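Protein with a SET domain within carboxy region (Cryptosporidium parvum, PDB 4LDG) probably methylates histone H4, through the SET domain in the carboxy-terminal part of the protein described here. Local coordinates at residues K125-L133 and L235-V246; Y185-M194 and Y204-C212. All blocks are in the same frame, centred on the assembly; numbering follows the deposited sequence. Where two conformers were deposited one is given.

Contact 1. Residues K125-L133 and L235-V246; sequences KIIYKYCIL and LMIENTPRLFFV
Ile132 of helix 125-133 meets the hairpin of strands 235-237 and 240-246 with both of its branches. Its CD1 lies 3.6 Å from Phe244 CD2. Its CG2 sits over one face of the Arg242 guanidinium, 3.5 Å from Arg242 NH2. CG1 is anti to the carbonyl carbon (chi1 -72°) and CG2 anti to the backbone N, which splits the branches between Phe244 and Arg242. The tight part continues at Tyr128. Phe244 CE1 lies over one face of the Tyr128 ring, off centre, 3.7 Å from Tyr128 CG. The ring planes are 55° apart, so the pair is oblique. Val246 CG1 packs 3.7 Å from Tyr128 CZ. Leu235 CD1 presses against the helix backbone, 3.4 Å from Lys129 N.

The contact is looser toward the type I' turn from Ile237 to Thr240. Leu133 CD2 and Ile237 CG2 meet tip to tip at 4.1 Å. On the solvent side the extended chains of Lys125 and Lys129 pass obliquely across Leu235 and Ile237, touching through CG. Lys129 NZ reaches a water, 2.6 Å away, that also bonds to Met236 O.

The polar ends of Arg242 and Tyr128 are met from outside the segments: Glu166 forms a salt bridge with Arg242, and the Tyr128 hydroxyl bonds to the carbonyl of Asp161. The helix is therefore held on the SET-domain hairpin mainly by apolar packing, with a bridging water at its margin.

Contact 2. Residues Y185-M194 and Y204-C212; sequences YALSNRGCYM and YCIDATEEC
The Tyr185 ring carries Thr209 over one face, with Thr209 CG2 3.7 Å from the ring centroid in a CH-pi contact. At its edge, in the ring plane, lies Asp207 OD2. Tyr185 OH donates to Asp207 OD2 at 2.6 Å and meets its syn lone pair. Ring and carboxylate planes are 66° apart. The Arg190 guanidinium has Thr209 CG2 over one face, at longer range, and Glu210 OE1 at its edge. Arg190 NH2 gives the straighter arm of this salt bridge, 3.1 Å to Glu210 OE1 and 163° at the hydrogen. The NH1 arm is weak. Two conformers of Glu210 were deposited, so the bridge may not be constant.

The segment 185-194 leaves helix 175-187 through a Schellman motif at Asn189 and runs into strand 194-199. That strand pairs with 202-207 as an antiparallel hairpin in a three-stranded sheet of the SET domain. Met194 and Asp207 form a non-hydrogen-bonded pair at the end of the hairpin. Just beyond it, Ala208 N donates to Tyr193 O at 2.8 Å.

Asp207 closes an Asx turn: its OD1 accepts from Thr209 N and from Thr209 OG1. The hydroxyl bond, Thr209 OG1 to Asp207 OD1, is 2.7 Å. Thr209 OG1 accepts from Tyr193 N at 3.1 Å. With OG1 anti to the carbonyl carbon (chi1 -58°), the hydroxyl faces Tyr193 N while the methyl lies on the Tyr185 ring. Both carboxylate oxygens of Asp207 are thus engaged, which would fix its rotation. Met194 CE touches Cys205 SG at 3.4 Å, on the side covered by Ala178 of helix 175-187.

Overall arrangement
Contact 1 and contact 2 each involve a different three-stranded antiparallel sheet of the SET domain, with centres about 23 Å apart. Along the chain, contact 2 is nested inside the loop closed by contact 1. Contact 1 is nearer the middle of the chain, about 10 Å from its centre, against about 18 Å for contact 2. The two hairpins still touch directly. Pro241 CG packs 3.6 Å from Tyr204 CE1, and Leu243 CB lies 3.7 Å from Ile206 CD1. Helix 121-134 covers one face of the contact 1 hairpin, while Leu243 points away from the helix and touches the second sheet. A malonate ion, probably from crystallisation, lies about 6 Å from the Lys125 side chain.

Contact 1. Residues K125-L133 and L235-V246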
loop_
_atom_site.group_PDB
_atom_site.type_symbol
_atom_site.label_atom_id
_atom_site.label_comp_id
_atom_site.label_asym_id
_atom_site.label_seq_id
_atom_site.Cartn_x
_atom_site.Cartn_y
_atom_site.Cartn_z
ATOM N N LYS A 125 -2.234 -14.689 2.787
ATOM C CA LYS A 125 -2.360 -14.032 4.075
ATOM C C LYS A 125 -1.012 -13.979 4.810
ATOM O O LYS A 125 -0.647 -12.956 5.376
ATOM C CB LYS A 125 -3.385 -14.752 4.952
ATOM C CG LYS A 125 -3.597 -14.098 6.322
ATOM C CD LYS A 125 -4.478 -14.912 7.262
ATOM C CE LYS A 125 -4.826 -14.077 8.492
ATOM N NZ LYS A 125 -5.531 -14.826 9.589
ATOM N N ILE A 126 -0.268 -15.072 4.795
ATOM C CA ILE A 126 1.034 -15.087 5.439
ATOM C C ILE A 126 1.931 -14.016 4.832
ATOM O O ILE A 126 2.542 -13.228 5.548
ATOM C CB ILE A 126 1.655 -16.503 5.388
ATOM C CG1 ILE A 126 0.913 -17.390 6.409
ATOM C CG2 ILE A 126 3.158 -16.475 5.650
ATOM C CD1 ILE A 126 0.959 -18.869 6.116
ATOM N N ILE A 127 1.978 -13.954 3.520
ATOM C CA ILE A 127 2.791 -12.949 2.831
ATOM C C ILE A 127 2.327 -11.505 3.095
ATOM O O ILE A 127 3.147 -10.624 3.361
ATOM C CB ILE A 127 2.823 -13.225 1.306
ATOM C CG1 ILE A 127 3.432 -14.614 1.035
ATOM C CG2 ILE A 127 3.610 -12.143 0.556
ATOM C CD1 ILE A 127 4.879 -14.751 1.483
ATOM N N TYR A 128 1.030 -11.258 3.046
ATOM C CA TYR A 128 0.501 -9.926 3.309
ATOM C C TYR A 128 0.827 -9.436 4.714
ATOM O O TYR A 128 1.326 -8.325 4.915
ATOM C CB TYR A 128 -1.027 -9.942 3.089
ATOM C CG TYR A 128 -1.446 -10.151 1.635
ATOM C CD1 TYR A 128 -0.646 -9.748 0.584
ATOM C CD2 TYR A 128 -2.659 -10.731 1.329
ATOM C CE1 TYR A 128 -1.043 -9.912 -0.711
ATOM C CE2 TYR A 128 -3.058 -10.923 0.021
ATOM C CZ TYR A 128 -2.253 -10.486 -1.000
ATOM O OH TYR A 128 -2.649 -10.680 -2.329
ATOM N N LYS A 129 0.557 -10.290 5.682
ATOM C CA LYS A 129 0.900 -10.026 7.068
ATOM C C LYS A 129 2.380 -9.694 7.200
ATOM O O LYS A 129 2.751 -8.712 7.849
ATOM C CB LYS A 129 0.535 -11.233 7.930
ATOM C CG LYS A 129 0.811 -11.040 9.410
ATOM C CD LYS A 129 0.076 -12.051 10.286
ATOM C CE LYS A 129 0.600 -11.937 11.700
ATOM N NZ LYS A 129 -0.236 -12.618 12.746
ATOM N N TYR A 130 3.232 -10.485 6.560
ATOM C CA TYR A 130 4.657 -10.199 6.615
ATOM C C TYR A 130 4.991 -8.836 6.004
ATOM O O TYR A 130 5.795 -8.102 6.555
ATOM C CB TYR A 130 5.466 -11.307 5.933
ATOM C CG TYR A 130 6.966 -11.175 6.123
ATOM C CD1 TYR A 130 7.616 -11.785 7.211
ATOM C CD2 TYR A 130 7.730 -10.455 5.229
ATOM C CE1 TYR A 130 8.975 -11.688 7.382
ATOM C CE2 TYR A 130 9.097 -10.327 5.395
ATOM C CZ TYR A 130 9.715 -10.940 6.479
ATOM O OH TYR A 130 11.075 -10.804 6.637
ATOM N N CYS A 131 4.425 -8.513 4.844
ATOM C CA CYS A 131 4.707 -7.197 4.201
ATOM C C CYS A 131 4.191 -6.023 5.050
ATOM O O CYS A 131 4.854 -4.996 5.199
ATOM C CB CYS A 131 4.084 -7.120 2.825
ATOM S SG CYS A 131 4.669 -8.338 1.636
ATOM N N ILE A 132 3.016 -6.190 5.634
ATOM C CA ILE A 132 2.459 -5.132 6.460
ATOM C C ILE A 132 3.397 -4.803 7.617
ATOM O O ILE A 132 3.700 -3.642 7.866
ATOM C CB ILE A 132 1.072 -5.497 7.008
ATOM C CG1 ILE A 132 0.066 -5.460 5.874
ATOM C CG2 ILE A 132 0.646 -4.472 8.063
ATOM C CD1 ILE A 132 -1.288 -6.015 6.231
ATOM N N LEU A 133 3.860 -5.837 8.317
ATOM C CA LEU A 133 4.606 -5.639 9.565
ATOM C C LEU A 133 6.083 -5.327 9.361
ATOM O O LEU A 133 6.679 -4.688 10.210
ATOM C CB LEU A 133 4.440 -6.853 10.475
ATOM C CG LEU A 133 3.044 -6.997 11.087
ATOM C CD1 LEU A 133 2.862 -8.345 11.715
ATOM C CD2 LEU A 133 2.782 -5.907 12.113
ATOM N N LEU A 235 -6.390 -7.055 7.104
ATOM C CA LEU A 235 -5.943 -8.053 8.055
ATOM C C LEU A 235 -6.087 -7.486 9.441
ATOM O O LEU A 235 -5.638 -6.361 9.711
ATOM C CB LEU A 235 -4.466 -8.401 7.858
ATOM C CG LEU A 235 -4.051 -9.211 6.622
ATOM C CD1 LEU A 235 -2.589 -9.618 6.744
ATOM C CD2 LEU A 235 -4.924 -10.440 6.397
ATOM N N MET A 236 -6.679 -8.281 10.324
ATOM C CA MET A 236 -6.693 -7.954 11.734
ATOM C C MET A 236 -5.381 -8.445 12.301
ATOM O O MET A 236 -5.112 -9.627 12.232
ATOM C CB MET A 236 -7.864 -8.637 12.446
ATOM C CG MET A 236 -9.216 -8.282 11.853
ATOM S SD MET A 236 -9.617 -6.520 11.903
ATOM C CE MET A 236 -9.776 -6.294 13.672
ATOM N N ILE A 237 -4.566 -7.525 12.813
ATOM C CA ILE A 237 -3.269 -7.836 13.378
ATOM C C ILE A 237 -3.228 -7.177 14.730
ATOM O O ILE A 237 -3.426 -5.973 14.832
ATOM C CB ILE A 237 -2.129 -7.300 12.522
ATOM C CG1 ILE A 237 -2.051 -8.106 11.242
ATOM C CG2 ILE A 237 -0.808 -7.379 13.285
ATOM C CD1 ILE A 237 -1.158 -7.512 10.186
ATOM N N GLU A 238 -3.005 -7.966 15.778
ATOM C CA GLU A 238 -2.920 -7.436 17.135
ATOM C C GLU A 238 -4.120 -6.519 17.463
ATOM O O GLU A 238 -3.974 -5.441 18.030
ATOM C CB GLU A 238 -1.559 -6.752 17.340
ATOM C CG GLU A 238 -0.395 -7.746 17.364
ATOM C CD GLU A 238 0.986 -7.089 17.412
ATOM O OE1 GLU A 238 1.584 -6.829 16.325
ATOM O OE2 GLU A 238 1.487 -6.857 18.539
ATOM N N ASN A 239 -5.301 -6.989 17.062
ATOM C CA ASN A 239 -6.596 -6.387 17.405
ATOM C C ASN A 239 -7.011 -5.159 16.597
ATOM O O ASN A 239 -8.044 -4.553 16.861
ATOM C CB ASN A 239 -6.653 -6.085 18.899
ATOM C CG ASN A 239 -7.114 -7.281 19.695
ATOM O OD1 ASN A 239 -6.388 -8.263 19.827
ATOM N ND2 ASN A 239 -8.343 -7.224 20.191
ATOM N N THR A 240 -6.206 -4.845 15.591
ATOM C CA THR A 240 -6.251 -3.591 14.841
ATOM C C THR A 240 -6.367 -3.914 13.342
ATOM O O THR A 240 -5.554 -4.678 12.788
ATOM C CB THR A 240 -4.943 -2.842 15.094
ATOM O OG1 THR A 240 -4.942 -2.395 16.447
ATOM C CG2 THR A 240 -4.761 -1.641 14.169
ATOM N N PRO A 241 -7.394 -3.380 12.678
ATOM C CA PRO A 241 -7.475 -3.633 11.249
ATOM C C PRO A 241 -6.378 -2.877 10.557
ATOM O O PRO A 241 -6.126 -1.739 10.916
ATOM C CB PRO A 241 -8.825 -3.043 10.864
ATOM C CG PRO A 241 -9.042 -1.944 11.851
ATOM C CD PRO A 241 -8.445 -2.453 13.138
ATOM N N ARG A 242 -5.730 -3.526 9.595
ATOM C CA ARG A 242 -4.742 -2.919 8.717
ATOM C C ARG A 242 -5.261 -3.036 7.302
ATOM O O ARG A 242 -5.451 -4.173 6.774
ATOM C CB ARG A 242 -3.402 -3.647 8.818
ATOM C CG ARG A 242 -2.940 -3.863 10.258
ATOM C CD ARG A 242 -2.612 -2.555 10.953
ATOM N NE ARG A 242 -1.432 -1.969 10.323
ATOM C CZ ARG A 242 -0.179 -2.146 10.729
ATOM N NH1 ARG A 242 0.107 -2.901 11.799
ATOM N NH2 ARG A 242 0.806 -1.584 10.052
ATOM N N LEU A 243 -5.458 -1.871 6.673
ATOM C CA LEU A 243 -6.091 -1.797 5.364
ATOM C C LEU A 243 -5.002 -1.591 4.320
ATOM O O LEU A 243 -4.127 -0.709 4.480
ATOM C CB LEU A 243 -7.092 -0.630 5.351
ATOM C CG LEU A 243 -7.862 -0.238 4.071
ATOM C CD1 LEU A 243 -8.860 -1.322 3.672
ATOM C CD2 LEU A 243 -8.578 1.086 4.288
ATOM N N PHE A 244 -5.066 -2.388 3.248
ATOM C CA PHE A 244 -4.040 -2.358 2.219
ATOM C C PHE A 244 -4.578 -2.661 0.842
ATOM O O PHE A 244 -5.679 -3.260 0.674
ATOM C CB PHE A 244 -2.854 -3.319 2.541
ATOM C CG PHE A 244 -3.224 -4.795 2.605
ATOM C CD1 PHE A 244 -2.945 -5.650 1.557
ATOM C CD2 PHE A 244 -3.838 -5.319 3.721
ATOM C CE1 PHE A 244 -3.290 -6.997 1.623
ATOM C CE2 PHE A 244 -4.190 -6.656 3.795
ATOM C CZ PHE A 244 -3.916 -7.498 2.753
ATOM N N PHE A 245 -3.781 -2.243 -0.146
ATOM C CA PHE A 245 -4.104 -2.444 -1.547
ATOM C C PHE A 245 -3.359 -3.647 -2.096
ATOM O O PHE A 245 -2.200 -3.880 -1.746
ATOM C CB PHE A 245 -3.674 -1.228 -2.326
ATOM C CG PHE A 245 -4.498 -0.010 -2.051
ATOM C CD1 PHE A 245 -5.818 0.034 -2.416
ATOM C CD2 PHE A 245 -3.921 1.118 -1.473
ATOM C CE1 PHE A 245 -6.557 1.174 -2.212
ATOM C CE2 PHE A 245 -4.655 2.250 -1.259
ATOM C CZ PHE A 245 -5.975 2.276 -1.632
ATOM N N VAL A 246 -4.034 -4.427 -2.929
ATOM C CA VAL A 246 -3.363 -5.435 -3.749
ATOM C C VAL A 246 -3.776 -5.225 -5.186
ATOM O O VAL A 246 -4.836 -4.688 -5.452
ATOM C CB VAL A 246 -3.691 -6.865 -3.307
ATOM C CG1 VAL A 246 -3.265 -7.076 -1.865
ATOM C CG2 VAL A 246 -5.158 -7.169 -3.440
HETATM O O HOH W 1 -2.618 -11.616 13.065
#

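Contact 2. Residues Y185-M194 and Y204-C212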
loop_
_atom_site.group_PDB
_atom_site.type_symbol
_atom_site.label_atom_id
_atom_site.label_comp_id
_atom_site.label_asym_id
_atom_site.label_seq_id
_atom_site.Cartn_x
_atom_site.Cartn_y
_atom_site.Cartn_z
ATOM N N TYR A 185 -12.670 19.541 8.654
ATOM C CA TYR A 185 -11.955 19.672 7.389
ATOM C C TYR A 185 -12.788 20.458 6.366
ATOM O O TYR A 185 -12.272 21.350 5.722
ATOM C CB TYR A 185 -11.538 18.320 6.810
ATOM C CG TYR A 185 -10.578 17.515 7.687
ATOM C CD1 TYR A 185 -9.470 18.107 8.281
ATOM C CD2 TYR A 185 -10.774 16.160 7.889
ATOM C CE1 TYR A 185 -8.615 17.383 9.086
ATOM C CE2 TYR A 185 -9.903 15.426 8.659
ATOM C CZ TYR A 185 -8.829 16.041 9.261
ATOM O OH TYR A 185 -7.980 15.296 10.046
ATOM N N ALA A 186 -14.079 20.162 6.253
ATOM C CA ALA A 186 -14.915 20.878 5.283
ATOM C C ALA A 186 -14.980 22.362 5.621
ATOM O O ALA A 186 -14.812 23.190 4.738
ATOM C CB ALA A 186 -16.309 20.285 5.199
ATOM N N LEU A 187 -15.169 22.688 6.899
ATOM C CA LEU A 187 -15.296 24.082 7.346
ATOM C C LEU A 187 -14.005 24.905 7.136
ATOM O O LEU A 187 -14.063 26.100 6.880
ATOM C CB LEU A 187 -15.738 24.117 8.821
ATOM C CG LEU A 187 -15.941 25.479 9.511
ATOM C CD1 LEU A 187 -16.987 26.331 8.782
ATOM C CD2 LEU A 187 -16.325 25.306 10.977
ATOM N N SER A 188 -12.855 24.247 7.229
ATOM C CA SER A 188 -11.534 24.864 7.026
ATOM C C SER A 188 -11.090 24.893 5.556
ATOM O O SER A 188 -9.996 25.349 5.237
ATOM C CB SER A 188 -10.503 24.040 7.798
ATOM O OG SER A 188 -11.031 23.661 9.056
ATOM N N ASN A 189 -11.918 24.325 4.688
ATOM C CA ASN A 189 -11.621 24.177 3.267
ATOM C C ASN A 189 -10.403 23.349 2.986
ATOM O O ASN A 189 -9.722 23.518 1.968
ATOM C CB ASN A 189 -11.567 25.542 2.603
ATOM C CG ASN A 189 -12.914 26.195 2.615
ATOM O OD1 ASN A 189 -13.871 25.602 2.117
ATOM N ND2 ASN A 189 -13.029 27.364 3.236
ATOM N N ARG A 190 -10.169 22.399 3.876
ATOM C CA ARG A 190 -9.113 21.451 3.672
ATOM C C ARG A 190 -9.703 20.265 2.953
ATOM O O ARG A 190 -10.896 19.929 3.099
ATOM C CB ARG A 190 -8.495 21.034 4.992
ATOM C CG ARG A 190 -7.501 22.061 5.496
ATOM C CD ARG A 190 -6.281 21.388 6.104
ATOM N NE ARG A 190 -6.493 20.965 7.484
ATOM C CZ ARG A 190 -5.754 20.056 8.127
ATOM N NH1 ARG A 190 -6.036 19.775 9.389
ATOM N NH2 ARG A 190 -4.748 19.419 7.531
ATOM N N GLY A 191 -8.883 19.640 2.139
ATOM C CA GLY A 191 -9.261 18.338 1.628
ATOM C C GLY A 191 -9.448 17.366 2.772
ATOM O O GLY A 191 -9.302 17.715 3.946
ATOM N N CYS A 192 -9.750 16.134 2.442
ATOM C CA CYS A 192 -10.046 15.172 3.457
ATOM C C CYS A 192 -9.826 13.794 2.860
ATOM O O CYS A 192 -10.510 13.395 1.913
ATOM C CB CYS A 192 -11.471 15.416 3.909
ATOM S SG CYS A 192 -12.250 14.069 4.757
ATOM N N TYR A 193 -8.831 13.092 3.382
ATOM C CA TYR A 193 -8.465 11.781 2.883
ATOM C C TYR A 193 -8.875 10.784 3.952
ATOM O O TYR A 193 -8.045 10.311 4.720
ATOM C CB TYR A 193 -6.952 11.692 2.646
ATOM C CG TYR A 193 -6.373 12.568 1.538
ATOM C CD1 TYR A 193 -6.072 12.037 0.295
ATOM C CD2 TYR A 193 -6.079 13.910 1.752
ATOM C CE1 TYR A 193 -5.512 12.810 -0.710
ATOM C CE2 TYR A 193 -5.532 14.700 0.744
ATOM C CZ TYR A 193 -5.244 14.137 -0.483
ATOM O OH TYR A 193 -4.695 14.903 -1.486
ATOM N N MET A 194 -10.162 10.489 4.022
ATOM C CA MET A 194 -10.676 9.596 5.038
ATOM C C MET A 194 -11.276 8.399 4.357
ATOM O O MET A 194 -11.904 8.512 3.294
ATOM C CB MET A 194 -11.722 10.284 5.914
ATOM C CG MET A 194 -11.191 11.479 6.676
ATOM S SD MET A 194 -12.368 12.282 7.798
ATOM C CE MET A 194 -12.634 11.052 9.051
ATOM N N TYR A 204 -15.011 1.313 10.990
ATOM C CA TYR A 204 -13.792 2.055 11.250
ATOM C C TYR A 204 -13.665 3.201 10.257
ATOM O O TYR A 204 -14.375 3.266 9.242
ATOM C CB TYR A 204 -12.562 1.153 11.121
ATOM C CG TYR A 204 -12.433 -0.010 12.121
ATOM C CD1 TYR A 204 -11.734 0.137 13.305
ATOM C CD2 TYR A 204 -12.954 -1.259 11.835
ATOM C CE1 TYR A 204 -11.579 -0.923 14.203
ATOM C CE2 TYR A 204 -12.807 -2.324 12.714
ATOM C CZ TYR A 204 -12.119 -2.157 13.900
ATOM O OH TYR A 204 -11.977 -3.228 14.772
ATOM N N CYS A 205 -12.767 4.117 10.569
ATOM C CA CYS A 205 -12.370 5.115 9.624
ATOM C C CYS A 205 -10.864 5.321 9.733
ATOM O O CYS A 205 -10.342 5.433 10.833
ATOM C CB CYS A 205 -13.102 6.426 9.883
ATOM S SG CYS A 205 -12.675 7.687 8.654
ATOM N N ILE A 206 -10.169 5.353 8.596
ATOM C CA ILE A 206 -8.782 5.753 8.595
ATOM C C ILE A 206 -8.687 7.156 8.049
ATOM O O ILE A 206 -9.024 7.405 6.881
ATOM C CB ILE A 206 -7.890 4.801 7.802
ATOM C CG1 ILE A 206 -7.752 3.469 8.554
ATOM C CG2 ILE A 206 -6.493 5.388 7.656
ATOM C CD1 ILE A 206 -7.387 2.291 7.672
ATOM N N ASP A 207 -8.239 8.071 8.912
ATOM C CA ASP A 207 -8.028 9.459 8.539
ATOM C C ASP A 207 -6.571 9.682 8.154
ATOM O O ASP A 207 -5.726 9.774 9.021
ATOM C CB ASP A 207 -8.398 10.413 9.690
ATOM C CG ASP A 207 -8.283 11.866 9.283
ATOM O OD1 ASP A 207 -8.033 12.090 8.085
ATOM O OD2 ASP A 207 -8.413 12.783 10.143
ATOM N N ALA A 208 -6.301 9.815 6.852
ATOM C CA ALA A 208 -4.953 10.133 6.346
ATOM C C ALA A 208 -4.801 11.609 5.891
ATOM O O ALA A 208 -3.911 11.938 5.099
ATOM C CB ALA A 208 -4.610 9.182 5.199
ATOM N N THR A 209 -5.644 12.497 6.419
ATOM C CA THR A 209 -5.648 13.914 6.003
ATOM C C THR A 209 -4.356 14.638 6.352
ATOM O O THR A 209 -3.791 15.291 5.488
ATOM C CB THR A 209 -6.843 14.679 6.591
ATOM O OG1 THR A 209 -8.051 14.036 6.185
ATOM C CG2 THR A 209 -6.857 16.126 6.128
ATOM N N GLU A 210 -3.853 14.501 7.582
ATOM C CA GLU A 210 -2.604 15.164 7.932
ATOM C C GLU A 210 -1.507 14.723 6.942
ATOM O O GLU A 210 -1.432 13.557 6.535
ATOM C CB GLU A 210 -2.196 14.904 9.391
ATOM C CG GLU A 210 -3.256 15.197 10.467
ATOM C CD GLU A 210 -3.949 16.553 10.347
ATOM O OE1 GLU A 210 -3.583 17.363 9.464
ATOM O OE2 GLU A 210 -4.876 16.813 11.154
ATOM N N GLU A 211 -0.678 15.678 6.538
ATOM C CA GLU A 211 0.366 15.431 5.557
ATOM C C GLU A 211 1.587 14.928 6.302
ATOM O O GLU A 211 2.555 15.665 6.494
ATOM C CB GLU A 211 0.680 16.706 4.765
ATOM N N CYS A 212 1.528 13.667 6.720
ATOM C CA CYS A 212 2.623 13.022 7.429
ATOM C C CYS A 212 3.323 12.054 6.495
ATOM O O CYS A 212 2.694 11.153 5.940
ATOM C CB CYS A 212 2.092 12.268 8.641
ATOM S SG CYS A 212 1.240 13.327 9.826
#